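PDB 4I3Y: inositol monophosphatase family protein from Staphylococcus aureus subsp. aureus MSSA476, which probably hydrolyses inositol monophosphates to inositol and phosphate with the help of magnesium ions, a reaction that lithium inhibits. Local coordinates for residues N88-M93 against I238-G243; W214-Q219 against L228-L233; G189-D194 against H206-P211. All coordinates share one frame; numbering follows the deposited sequence.

The three contacts lie within one inositol monophosphatase fold. Contact 1 is partly buried. It joins strand 89-97 of the seven-stranded sheet to the loop 238-243, by methyl groups and the rim of one imidazole. Contacts 2 and 3 are buried and both concern the five-stranded sheet. Contact 2 sets one methionine of strand 229-232 against the junction of helices 213-216 and 219-225. Contact 3 packs helix 191-200 on strand 205-208 through an aspartate laid over a histidine ring, and its side chains are more polar. Contacts 2 and 3 meet where C191 SG lies 3.3 Å from D215 O. Contact 1 reaches contact 2 through I92 and A217.

Contact 1 of 3, residues N88-M93 against I238-G243; sequences NHLWIM and IDHLKG
The apolar part of this contact is carried by L90 and L241, which meet methyl to methyl. L90 CD2 lies 3.6 Å from L241 CD1, and the two side chains cross at a slant. The leucine of the strand reaches across because its CG stands opposite the backbone N (chi1 178°). L241 leaves its backbone alongside the strand, and its CD1 branch then comes nearer.

The second group of contacts is between aliphatic carbon and H240. I92 CD1 lies 3.5 Å from the carbonyl oxygen H240 O and 4.0 Å from the ring atom H240 CD2. It is thus close to both the backbone and the side chain of one residue. L90 CD2 comes to the same ring, 4.4 Å from H240 NE2. Both methyls lie near the ring plane, so the imidazole presents its edge to the strand. Its ring stacks with F116 of the adjacent strand, and H240 ND1 is hydrogen-bonded to a bound glycerol.

Two hydrogen bonds within the loop shape its turn. D239 to K242 form a type I turn, closed by a bond of 3.0 Å from K242 N to D239 O. D239 OD1 also accepts from L241 N at 2.9 Å, which makes an Asx turn. This donor comes from above the carboxylate plane, 54° out of it. The two bonds fix the turn that presents H240 and L241.

On the strand, L90 and I92 face the loop. W91 and M93 face helices 12-35 and 51-67. The arrangement is that of the layered alpha/beta fold of the inositol monophosphatase family: one face of the large sheet is covered by helices, and here the other meets a turn between strands 229-232 and 246-249.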
ATOM      1  N   ASN A  88     -32.126 -14.386 -11.271  1.00 32.37           N
ATOM      2  CA  ASN A  88     -31.472 -15.642 -11.676  1.00 30.37           C
ATOM      3  C   ASN A  88     -29.986 -15.429 -11.988  1.00 24.66           C
ATOM      4  O   ASN A  88     -29.113 -16.142 -11.469  1.00 23.66           O
ATOM      5  CB  ASN A  88     -32.227 -16.333 -12.852  1.00 31.14           C
ATOM      6  CG  ASN A  88     -33.389 -17.212 -12.354  1.00 36.00           C
ATOM      7  OD1 ASN A  88     -34.453 -17.239 -12.945  1.00 36.17           O
ATOM      8  ND2 ASN A  88     -33.178 -17.912 -11.246  1.00 36.19           N
ATOM      9  N   HIS A  89     -29.745 -14.420 -12.811  1.00 24.37           N
ATOM     10  CA  HIS A  89     -28.399 -14.042 -13.302  1.00 23.34           C
ATOM     11  C   HIS A  89     -28.070 -12.629 -12.860  1.00 20.59           C
ATOM     12  O   HIS A  89     -28.604 -11.669 -13.386  1.00 20.77           O
ATOM     13  CB  HIS A  89     -28.323 -14.170 -14.840  1.00 23.05           C
ATOM     14  CG  HIS A  89     -28.612 -15.555 -15.328  1.00 23.39           C
ATOM     15  ND1 HIS A  89     -27.762 -16.618 -15.094  1.00 22.59           N
ATOM     16  CD2 HIS A  89     -29.674 -16.061 -16.000  1.00 23.95           C
ATOM     17  CE1 HIS A  89     -28.270 -17.714 -15.631  1.00 22.70           C
ATOM     18  NE2 HIS A  89     -29.426 -17.401 -16.192  1.00 23.60           N
ATOM     19  N   LEU A  90     -27.173 -12.500 -11.889  1.00 19.10           N
ATOM     20  CA  LEU A  90     -26.878 -11.171 -11.373  1.00 17.14           C
ATOM     21  C   LEU A  90     -25.384 -10.879 -11.317  1.00 16.25           C
ATOM     22  O   LEU A  90     -24.612 -11.675 -10.757  1.00 16.55           O
ATOM     23  CB  LEU A  90     -27.383 -11.070  -9.955  1.00 16.34           C
ATOM     24  CG  LEU A  90     -27.051  -9.706  -9.319  1.00 16.71           C
ATOM     25  CD1 LEU A  90     -27.673  -8.486  -9.954  1.00 14.64           C
ATOM     26  CD2 LEU A  90     -27.360  -9.795  -7.841  1.00 17.97           C
ATOM     27  N   TRP A  91     -25.022  -9.741 -11.879  1.00 15.43           N
ATOM     28  CA  TRP A  91     -23.673  -9.184 -11.798  1.00 17.18           C
ATOM     29  C   TRP A  91     -23.622  -8.044 -10.765  1.00 17.55           C
ATOM     30  O   TRP A  91     -24.427  -7.120 -10.825  1.00 16.58           O
ATOM     31  CB  TRP A  91     -23.233  -8.650 -13.173  1.00 17.86           C
ATOM     32  CG  TRP A  91     -23.012  -9.818 -14.125  1.00 20.94           C
ATOM     33  CD1 TRP A  91     -23.976 -10.459 -14.875  1.00 23.01           C
ATOM     34  CD2 TRP A  91     -21.784 -10.546 -14.344  1.00 21.28           C
ATOM     35  NE1 TRP A  91     -23.409 -11.529 -15.591  1.00 23.19           N
ATOM     36  CE2 TRP A  91     -22.073 -11.595 -15.292  1.00 22.05           C
ATOM     37  CE3 TRP A  91     -20.477 -10.393 -13.878  1.00 18.74           C
ATOM     38  CZ2 TRP A  91     -21.085 -12.489 -15.774  1.00 21.46           C
ATOM     39  CZ3 TRP A  91     -19.490 -11.273 -14.338  1.00 20.85           C
ATOM     40  CH2 TRP A  91     -19.808 -12.333 -15.279  1.00 21.38           C
ATOM     41  N   ILE A  92     -22.659  -8.097  -9.839  1.00 17.21           N
ATOM     42  CA  ILE A  92     -22.468  -6.926  -8.985  1.00 16.13           C
ATOM     43  C   ILE A  92     -21.158  -6.254  -9.397  1.00 16.03           C
ATOM     44  O   ILE A  92     -20.132  -6.937  -9.616  1.00 14.97           O
ATOM     45  CB  ILE A  92     -22.461  -7.296  -7.519  1.00 15.92           C
ATOM     46  CG1 ILE A  92     -23.784  -7.985  -7.165  1.00 15.62           C
ATOM     47  CG2 ILE A  92     -22.170  -6.035  -6.677  1.00 16.16           C
ATOM     48  CD1 ILE A  92     -23.977  -8.231  -5.667  1.00 15.74           C
ATOM     49  N   MET A  93     -21.195  -4.935  -9.611  1.00 16.29           N
ATOM     50  CA  MET A  93     -19.969  -4.243 -10.069  1.00 16.72           C
ATOM     51  C   MET A  93     -19.588  -3.013  -9.271  1.00 16.61           C
ATOM     52  O   MET A  93     -20.402  -2.101  -9.099  1.00 16.63           O
ATOM     53  CB  MET A  93     -20.071  -3.803 -11.529  1.00 17.74           C
ATOM     54  CG  MET A  93     -18.828  -3.095 -12.078  1.00 19.04           C
ATOM     55  SD  MET A  93     -19.092  -2.465 -13.764  1.00 19.94           S
ATOM     56  CE  MET A  93     -17.473  -2.765 -14.439  1.00 18.12           C
ATOM     57  N   ILE A 238     -23.134 -12.845   5.300  1.00 20.31           N
ATOM     58  CA  ILE A 238     -23.489 -11.553   4.764  1.00 18.95           C
ATOM     59  C   ILE A 238     -24.408 -11.722   3.596  1.00 19.19           C
ATOM     60  O   ILE A 238     -24.168 -12.548   2.702  1.00 18.51           O
ATOM     61  CB  ILE A 238     -22.219 -10.804   4.242  1.00 16.97           C
ATOM     62  CG1 ILE A 238     -21.152 -10.732   5.350  1.00 17.04           C
ATOM     63  CG2 ILE A 238     -22.581  -9.442   3.671  1.00 17.30           C
ATOM     64  CD1 ILE A 238     -19.736 -10.611   4.843  1.00 18.20           C
ATOM     65  N   ASP A 239     -25.438 -10.892   3.554  1.00 19.77           N
ATOM     66  CA  ASP A 239     -26.254 -10.823   2.371  1.00 20.33           C
ATOM     67  C   ASP A 239     -25.486 -10.098   1.248  1.00 17.18           C
ATOM     68  O   ASP A 239     -25.250  -8.889   1.318  1.00 16.99           O
ATOM     69  CB  ASP A 239     -27.494 -10.011   2.726  1.00 21.73           C
ATOM     70  CG  ASP A 239     -28.576 -10.092   1.664  1.00 24.73           C
ATOM     71  OD1 ASP A 239     -28.343 -10.532   0.498  1.00 25.58           O
ATOM     72  OD2 ASP A 239     -29.669  -9.636   1.997  1.00 28.80           O
ATOM     73  N   HIS A 240     -25.165 -10.798   0.168  1.00 19.13           N
ATOM     74  CA  HIS A 240     -24.472 -10.115  -0.959  1.00 17.86           C
ATOM     75  C   HIS A 240     -25.316  -9.016  -1.579  1.00 17.91           C
ATOM     76  O   HIS A 240     -24.807  -8.126  -2.280  1.00 17.34           O
ATOM     77  CB  HIS A 240     -24.048 -11.115  -2.049  1.00 18.12           C
ATOM     78  CG  HIS A 240     -25.209 -11.725  -2.805  1.00 19.36           C
ATOM     79  ND1 HIS A 240     -25.982 -12.744  -2.297  1.00 21.36           N
ATOM     80  CD2 HIS A 240     -25.713 -11.455  -4.036  1.00 21.26           C
ATOM     81  CE1 HIS A 240     -26.923 -13.073  -3.175  1.00 23.20           C
ATOM     82  NE2 HIS A 240     -26.761 -12.325  -4.257  1.00 23.93           N
ATOM     83  N   LEU A 241     -26.626  -9.086  -1.408  1.00 18.73           N
ATOM     84  CA  LEU A 241     -27.495  -8.017  -1.970  1.00 20.90           C
ATOM     85  C   LEU A 241     -27.456  -6.718  -1.165  1.00 21.04           C
ATOM     86  O   LEU A 241     -27.754  -5.649  -1.664  1.00 22.30           O
ATOM     87  CB  LEU A 241     -28.934  -8.526  -2.070  1.00 26.81           C
ATOM     88  CG  LEU A 241     -29.514  -9.101  -3.364  1.00 29.71           C
ATOM     89  CD1 LEU A 241     -28.470  -9.568  -4.381  1.00 30.08           C
ATOM     90  CD2 LEU A 241     -30.588 -10.156  -3.098  1.00 30.30           C
ATOM     91  N   LYS A 242     -27.086  -6.794   0.095  1.00 22.17           N
ATOM     92  CA  LYS A 242     -27.115  -5.588   0.969  1.00 26.90           C
ATOM     93  C   LYS A 242     -25.774  -5.309   1.629  1.00 24.75           C
ATOM     94  O   LYS A 242     -24.906  -6.171   1.754  1.00 28.24           O
ATOM     95  CB  LYS A 242     -28.169  -5.754   2.066  1.00 26.12           C
ATOM     96  CG  LYS A 242     -29.503  -6.244   1.578  1.00 29.03           C
ATOM     97  CD  LYS A 242     -30.056  -5.223   0.603  1.00 33.97           C
ATOM     98  CE  LYS A 242     -31.503  -5.513   0.199  1.00 36.66           C
ATOM     99  NZ  LYS A 242     -32.140  -4.223  -0.232  1.00 36.32           N
ATOM    100  N   GLY A 243     -25.549  -4.121   2.097  1.00 25.87           N
ATOM    101  CA  GLY A 243     -24.331  -4.052   2.978  1.00 33.77           C
ATOM    102  C   GLY A 243     -24.216  -5.185   4.034  1.00 29.81           C
ATOM    103  O   GLY A 243     -25.143  -5.952   4.221  1.00 27.37           O
TER

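Contact 2 of 3, residues W214-Q219 against L228-L233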
ATOM      1  N   TRP A 214     -21.191  -3.781  -3.670  1.00 14.02           N
ATOM      2  CA  TRP A 214     -20.164  -3.808  -4.729  1.00 14.96           C
ATOM      3  C   TRP A 214     -18.722  -3.785  -4.159  1.00 15.16           C
ATOM      4  O   TRP A 214     -17.832  -4.303  -4.805  1.00 14.69           O
ATOM      5  CB  TRP A 214     -20.391  -2.679  -5.749  1.00 12.85           C
ATOM      6  CG  TRP A 214     -20.705  -1.353  -5.083  1.00 13.75           C
ATOM      7  CD1 TRP A 214     -19.797  -0.506  -4.499  1.00 13.31           C
ATOM      8  CD2 TRP A 214     -22.002  -0.759  -4.875  1.00 13.71           C
ATOM      9  NE1 TRP A 214     -20.442   0.588  -3.980  1.00 13.02           N
ATOM     10  CE2 TRP A 214     -21.792   0.474  -4.213  1.00 14.73           C
ATOM     11  CE3 TRP A 214     -23.310  -1.126  -5.237  1.00 14.36           C
ATOM     12  CZ2 TRP A 214     -22.848   1.360  -3.873  1.00 14.41           C
ATOM     13  CZ3 TRP A 214     -24.374  -0.251  -4.883  1.00 15.52           C
ATOM     14  CH2 TRP A 214     -24.140   0.967  -4.210  1.00 15.62           C
ATOM     15  N   ASP A 215     -18.507  -3.205  -2.962  1.00 15.48           N
ATOM     16  CA  ASP A 215     -17.136  -3.197  -2.355  1.00 14.72           C
ATOM     17  C   ASP A 215     -16.662  -4.601  -1.939  1.00 14.31           C
ATOM     18  O   ASP A 215     -15.455  -4.844  -1.813  1.00 13.91           O
ATOM     19  CB  ASP A 215     -17.067  -2.296  -1.099  1.00 14.41           C
ATOM     20  CG  ASP A 215     -17.497  -0.883  -1.355  1.00 15.29           C
ATOM     21  OD1 ASP A 215     -17.016  -0.209  -2.311  1.00 15.28           O
ATOM     22  OD2 ASP A 215     -18.349  -0.436  -0.548  1.00 15.21           O
ATOM     23  N   ILE A 216     -17.610  -5.509  -1.688  1.00 13.20           N
ATOM     24  CA  ILE A 216     -17.305  -6.867  -1.208  1.00 13.07           C
ATOM     25  C   ILE A 216     -17.740  -8.030  -2.110  1.00 14.63           C
ATOM     26  O   ILE A 216     -17.567  -9.194  -1.746  1.00 15.39           O
ATOM     27  CB  ILE A 216     -17.866  -7.088   0.228  1.00 12.25           C
ATOM     28  CG1 ILE A 216     -19.420  -6.921   0.308  1.00 12.24           C
ATOM     29  CG2 ILE A 216     -17.213  -6.070   1.174  1.00 11.68           C
ATOM     30  CD1 ILE A 216     -19.988  -7.522   1.597  1.00 10.84           C
ATOM     31  N   ALA A 217     -18.314  -7.716  -3.275  1.00 14.06           N
ATOM     32  CA  ALA A 217     -19.092  -8.719  -4.026  1.00 13.96           C
ATOM     33  C   ALA A 217     -18.222  -9.879  -4.522  1.00 13.94           C
ATOM     34  O   ALA A 217     -18.638 -11.026  -4.449  1.00 15.19           O
ATOM     35  CB  ALA A 217     -19.825  -8.047  -5.196  1.00 13.86           C
ATOM     36  N   ALA A 218     -17.010  -9.596  -4.991  1.00 12.78           N
ATOM     37  CA  ALA A 218     -16.134 -10.650  -5.527  1.00 12.24           C
ATOM     38  C   ALA A 218     -15.529 -11.539  -4.445  1.00 12.24           C
ATOM     39  O   ALA A 218     -15.197 -12.713  -4.695  1.00 12.44           O
ATOM     40  CB  ALA A 218     -14.998  -9.994  -6.307  1.00 11.92           C
ATOM     41  N   GLN A 219     -15.341 -10.952  -3.262  1.00 11.24           N
ATOM     42  CA  GLN A 219     -14.617 -11.580  -2.197  1.00 12.30           C
ATOM     43  C   GLN A 219     -15.273 -12.877  -1.668  1.00 13.36           C
ATOM     44  O   GLN A 219     -14.548 -13.790  -1.188  1.00 12.58           O
ATOM     45  CB  GLN A 219     -14.401 -10.587  -1.045  1.00 12.19           C
ATOM     46  CG  GLN A 219     -13.406  -9.463  -1.338  1.00 11.98           C
ATOM     47  CD  GLN A 219     -14.049  -8.222  -1.913  1.00 13.01           C
ATOM     48  OE1 GLN A 219     -14.817  -8.291  -2.905  1.00 12.92           O
ATOM     49  NE2 GLN A 219     -13.671  -7.051  -1.378  1.00 13.13           N
ATOM     50  N   LEU A 228     -10.986 -18.868   3.474  1.00 17.78           N
ATOM     51  CA  LEU A 228     -10.914 -17.652   4.323  1.00 18.43           C
ATOM     52  C   LEU A 228     -12.209 -17.513   5.046  1.00 20.27           C
ATOM     53  O   LEU A 228     -13.199 -18.013   4.535  1.00 22.33           O
ATOM     54  CB  LEU A 228     -10.746 -16.390   3.443  1.00 17.79           C
ATOM     55  CG  LEU A 228      -9.595 -16.407   2.407  1.00 16.72           C
ATOM     56  CD1 LEU A 228      -9.573 -15.135   1.587  1.00 16.24           C
ATOM     57  CD2 LEU A 228      -8.228 -16.680   3.050  1.00 15.54           C
ATOM     58  N   LYS A 229     -12.234 -16.818   6.194  1.00 18.58           N
ATOM     59  CA  LYS A 229     -13.484 -16.456   6.847  1.00 20.35           C
ATOM     60  C   LYS A 229     -13.927 -15.108   6.343  1.00 20.91           C
ATOM     61  O   LYS A 229     -13.122 -14.147   6.363  1.00 22.43           O
ATOM     62  CB  LYS A 229     -13.323 -16.379   8.381  1.00 20.20           C
ATOM     63  CG  LYS A 229     -12.830 -17.658   9.000  1.00 23.91           C
ATOM     64  CD  LYS A 229     -13.850 -18.775   8.844  1.00 29.43           C
ATOM     65  CE  LYS A 229     -13.447 -20.025   9.609  1.00 32.70           C
ATOM     66  NZ  LYS A 229     -14.329 -21.172   9.234  1.00 37.36           N
ATOM     67  N   MET A 230     -15.161 -15.027   5.844  1.00 17.96           N
ATOM     68  CA  MET A 230     -15.728 -13.750   5.464  1.00 16.87           C
ATOM     69  C   MET A 230     -17.108 -13.691   6.063  1.00 18.33           C
ATOM     70  O   MET A 230     -17.974 -14.510   5.705  1.00 17.18           O
ATOM     71  CB  MET A 230     -15.779 -13.582   3.964  1.00 17.32           C
ATOM     72  CG  MET A 230     -16.498 -12.316   3.489  1.00 15.72           C
ATOM     73  SD  MET A 230     -16.368 -12.156   1.666  1.00 19.49           S
ATOM     74  CE  MET A 230     -17.527 -10.836   1.424  1.00 13.68           C
ATOM     75  N   THR A 231     -17.286 -12.778   7.025  1.00 17.24           N
ATOM     76  CA  THR A 231     -18.496 -12.750   7.865  1.00 16.50           C
ATOM     77  C   THR A 231     -18.890 -11.303   8.220  1.00 17.20           C
ATOM     78  O   THR A 231     -18.151 -10.320   7.981  1.00 15.01           O
ATOM     79  CB  THR A 231     -18.258 -13.509   9.203  1.00 17.23           C
ATOM     80  OG1 THR A 231     -17.331 -12.781  10.037  1.00 19.26           O
ATOM     81  CG2 THR A 231     -17.718 -14.906   8.976  1.00 16.59           C
ATOM     82  N   THR A 232     -20.066 -11.159   8.797  1.00 17.03           N
ATOM     83  CA  THR A 232     -20.432  -9.895   9.400  1.00 17.69           C
ATOM     84  C   THR A 232     -19.578  -9.802  10.702  1.00 17.58           C
ATOM     85  O   THR A 232     -18.915 -10.766  11.120  1.00 16.69           O
ATOM     86  CB  THR A 232     -21.915  -9.887   9.791  1.00 18.14           C
ATOM     87  OG1 THR A 232     -22.067 -10.774  10.893  1.00 19.37           O
ATOM     88  CG2 THR A 232     -22.801 -10.364   8.624  1.00 21.49           C
ATOM     89  N   LEU A 233     -19.576  -8.648  11.340  1.00 17.84           N
ATOM     90  CA  LEU A 233     -18.703  -8.475  12.483  1.00 18.68           C
ATOM     91  C   LEU A 233     -19.334  -9.166  13.721  1.00 23.39           C
ATOM     92  O   LEU A 233     -18.729  -9.227  14.810  1.00 24.02           O
ATOM     93  CB  LEU A 233     -18.384  -7.004  12.690  1.00 16.14           C
ATOM     94  CG  LEU A 233     -17.653  -6.318  11.535  1.00 15.58           C
ATOM     95  CD1 LEU A 233     -17.488  -4.827  11.816  1.00 14.65           C
ATOM     96  CD2 LEU A 233     -16.287  -6.915  11.249  1.00 13.99           C
TER
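M230 reaches from its strand to I216 and Q219. Its methyl and sulfur do the touching. M230 CE lies 3.6 Å from the carbonyl oxygen I216 O and 3.9 Å from I216 CB. M230 SD sits 3.6 Å from the backbone carbon Q219 C and 3.7 Å from Q219 CB. The methionine spans this gap because it is fully extended, its CG trans to the main-chain nitrogen (chi1 174°) and the later torsions also near 180°.

The contact packs the turn between helices 213-216 and 219-225 on the five-stranded sheet of the inositol monophosphatase fold. Strand 229-232 is an outermost strand of that sheet within the chain. It pairs with strand 246-249, whose F246 touches both M230 and I216.

Q219 offers M230 its CB and then turns its amide away, the chain bending at chi2 (91°). Q219 NE2 donates to D215 O at 2.9 Å, in the carbonyl plane and on a lone pair. The same nitrogen is hydrogen-bonded to S195 OG of helix 191-200. Those two bonds hold the amide back over the turn. Further out, D215 OD2 accepts from K212 N. D215 OD1 lies close to the carboxylate of D94, a magnesium ligand.

Contact 3 of 3, residues G189-D194 against H206-P211; sequences GACGLD and HINTNP
D194 lays its CB over one face of the H206 ring, and its carboxylate runs nearly parallel to that ring, the two planes 9° apart. This is a CH-pi contact: D194 CB is 3.5 Å from the ring centroid of H206, offset toward the rim. The nearest ring atom is H206 ND1, 3.4 Å from D194 CB. The carboxylate and the imidazole do not bond to each other. Instead D194 OD1 and H206 ND1 are both hydrogen-bonded to S164 OG, on the strand next to H206, and this shared partner helps to hold the two side chains in place. OD1 also accepts from V188 N.

The other oxygen, D194 OD2, accepts from G189 N at 2.9 Å on its syn side. The carboxylate is thereby tied back to the loop before its own helix. The contact joins helix 191-200 to strand 205-208 in the five-stranded sheet of the inositol monophosphatase fold. A190 is the N-cap of this helix, and its carbonyl accepts from D194 N.

C191 adds a looser contact. Its anti chi1 (-173°) turns SG to the edge of the H206 ring, 4.9 Å from the ring centroid. N208 ND2 is 4.4 Å from C191 SG. The other end of that amide, N208 OD1, accepts from N210 N at 2.9 Å, an Asx turn at the end of the strand.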
ATOM      1  N   GLY A 189      -6.204   0.877   1.160  1.00 11.68           N
ATOM      2  CA  GLY A 189      -7.281   1.825   0.977  1.00 13.68           C
ATOM      3  C   GLY A 189      -8.282   1.556  -0.142  1.00 14.27           C
ATOM      4  O   GLY A 189      -9.143   2.413  -0.452  1.00 14.87           O
ATOM      5  N   ALA A 190      -8.171   0.384  -0.767  1.00 13.19           N
ATOM      6  CA  ALA A 190      -9.226  -0.137  -1.619  1.00 12.03           C
ATOM      7  C   ALA A 190      -9.714  -1.455  -1.033  1.00 11.47           C
ATOM      8  O   ALA A 190      -8.952  -2.373  -0.902  1.00 11.80           O
ATOM      9  CB  ALA A 190      -8.682  -0.334  -3.061  1.00 11.83           C
ATOM     10  N   CYS A 191     -11.000  -1.581  -0.717  1.00 12.84           N
ATOM     11  CA  CYS A 191     -11.523  -2.814  -0.099  1.00 13.03           C
ATOM     12  C   CYS A 191     -11.091  -4.076  -0.852  1.00 12.96           C
ATOM     13  O   CYS A 191     -10.670  -5.050  -0.251  1.00 12.31           O
ATOM     14  CB  CYS A 191     -13.052  -2.789  -0.012  1.00 13.75           C
ATOM     15  SG  CYS A 191     -13.740  -4.173   0.922  1.00 14.38           S
ATOM     16  N   GLY A 192     -11.255  -4.072  -2.173  1.00 13.51           N
ATOM     17  CA  GLY A 192     -10.859  -5.236  -2.933  1.00 11.72           C
ATOM     18  C   GLY A 192      -9.398  -5.551  -2.879  1.00 11.27           C
ATOM     19  O   GLY A 192      -9.027  -6.694  -2.957  1.00 11.03           O
ATOM     20  N   LEU A 193      -8.537  -4.537  -2.784  1.00 11.27           N
ATOM     21  CA  LEU A 193      -7.107  -4.804  -2.728  1.00 10.65           C
ATOM     22  C   LEU A 193      -6.650  -5.244  -1.337  1.00 10.58           C
ATOM     23  O   LEU A 193      -5.796  -6.175  -1.173  1.00 10.04           O
ATOM     24  CB  LEU A 193      -6.325  -3.527  -3.142  1.00 10.23           C
ATOM     25  CG  LEU A 193      -6.512  -3.252  -4.666  1.00 10.62           C
ATOM     26  CD1 LEU A 193      -5.634  -2.052  -5.013  1.00 11.20           C
ATOM     27  CD2 LEU A 193      -6.212  -4.434  -5.614  1.00  9.78           C
ATOM     28  N   ASP A 194      -7.150  -4.547  -0.316  1.00 10.88           N
ATOM     29  CA  ASP A 194      -6.827  -4.961   1.034  1.00 11.08           C
ATOM     30  C   ASP A 194      -7.389  -6.394   1.213  1.00 12.21           C
ATOM     31  O   ASP A 194      -6.779  -7.218   1.940  1.00 12.39           O
ATOM     32  CB  ASP A 194      -7.482  -4.027   2.085  1.00 11.23           C
ATOM     33  CG  ASP A 194      -6.772  -2.683   2.245  1.00 11.53           C
ATOM     34  OD1 ASP A 194      -5.702  -2.602   2.949  1.00 10.89           O
ATOM     35  OD2 ASP A 194      -7.364  -1.678   1.725  1.00 11.58           O
ATOM     36  N   HIS A 206      -8.838  -8.017   6.986  1.00 11.72           N
ATOM     37  CA  HIS A 206      -9.232  -6.698   6.552  1.00 12.76           C
ATOM     38  C   HIS A 206     -10.639  -6.487   7.069  1.00 13.94           C
ATOM     39  O   HIS A 206     -11.525  -7.368   6.952  1.00 13.99           O
ATOM     40  CB  HIS A 206      -9.221  -6.482   5.009  1.00 11.37           C
ATOM     41  CG  HIS A 206      -9.808  -5.156   4.588  1.00 11.49           C
ATOM     42  ND1 HIS A 206      -9.240  -3.949   4.939  1.00 10.65           N
ATOM     43  CD2 HIS A 206     -10.879  -4.846   3.809  1.00 10.73           C
ATOM     44  CE1 HIS A 206      -9.969  -2.956   4.456  1.00 10.53           C
ATOM     45  NE2 HIS A 206     -10.975  -3.472   3.771  1.00 10.61           N
ATOM     46  N   ILE A 207     -10.857  -5.328   7.653  1.00 14.49           N
ATOM     47  CA  ILE A 207     -12.215  -5.005   8.186  1.00 14.46           C
ATOM     48  C   ILE A 207     -12.721  -3.785   7.455  1.00 14.88           C
ATOM     49  O   ILE A 207     -11.925  -2.830   7.240  1.00 13.63           O
ATOM     50  CB  ILE A 207     -12.109  -4.585   9.667  1.00 14.99           C
ATOM     51  CG1 ILE A 207     -11.653  -5.778  10.520  1.00 15.47           C
ATOM     52  CG2 ILE A 207     -13.408  -3.956  10.176  1.00 14.41           C
ATOM     53  CD1 ILE A 207     -10.961  -5.318  11.805  1.00 16.54           C
ATOM     54  N   ASN A 208     -14.007  -3.799   7.065  1.00 16.20           N
ATOM     55  CA  ASN A 208     -14.747  -2.592   6.571  1.00 18.29           C
ATOM     56  C   ASN A 208     -16.135  -2.573   7.293  1.00 18.73           C
ATOM     57  O   ASN A 208     -16.982  -3.487   7.095  1.00 18.29           O
ATOM     58  CB  ASN A 208     -14.899  -2.533   5.023  1.00 17.85           C
ATOM     59  CG  ASN A 208     -15.603  -1.237   4.525  1.00 18.14           C
ATOM     60  OD1 ASN A 208     -16.549  -0.712   5.159  1.00 18.31           O
ATOM     61  ND2 ASN A 208     -15.171  -0.743   3.349  1.00 16.04           N
ATOM     62  N   THR A 209     -16.306  -1.581   8.168  1.00 17.84           N
ATOM     63  CA  THR A 209     -17.481  -1.544   9.069  1.00 20.96           C
ATOM     64  C   THR A 209     -18.726  -1.010   8.392  1.00 20.71           C
ATOM     65  O   THR A 209     -19.750  -0.891   9.012  1.00 22.51           O
ATOM     66  CB  THR A 209     -17.291  -0.669  10.332  1.00 18.66           C
ATOM     67  OG1 THR A 209     -17.003   0.674   9.921  1.00 20.02           O
ATOM     68  CG2 THR A 209     -16.199  -1.200  11.153  1.00 18.26           C
ATOM     69  N   ASN A 210     -18.634  -0.656   7.127  1.00 21.57           N
ATOM     70  CA  ASN A 210     -19.807  -0.232   6.428  1.00 22.22           C
ATOM     71  C   ASN A 210     -19.663  -0.317   4.906  1.00 20.21           C
ATOM     72  O   ASN A 210     -19.796   0.709   4.228  1.00 19.99           O
ATOM     73  CB  ASN A 210     -20.172   1.179   6.893  1.00 23.02           C
ATOM     74  CG  ASN A 210     -21.485   1.663   6.306  1.00 27.99           C
ATOM     75  OD1 ASN A 210     -21.638   2.863   5.997  1.00 29.83           O
ATOM     76  ND2 ASN A 210     -22.443   0.739   6.130  1.00 27.14           N
ATOM     77  N   PRO A 211     -19.389  -1.525   4.365  1.00 17.52           N
ATOM     78  CA  PRO A 211     -19.252  -1.601   2.918  1.00 18.08           C
ATOM     79  C   PRO A 211     -20.593  -1.664   2.174  1.00 18.85           C
ATOM     80  O   PRO A 211     -21.584  -2.186   2.710  1.00 18.44           O
ATOM     81  CB  PRO A 211     -18.554  -2.947   2.707  1.00 17.36           C
ATOM     82  CG  PRO A 211     -19.068  -3.814   3.820  1.00 16.95           C
ATOM     83  CD  PRO A 211     -19.276  -2.862   4.991  1.00 17.90           C
TER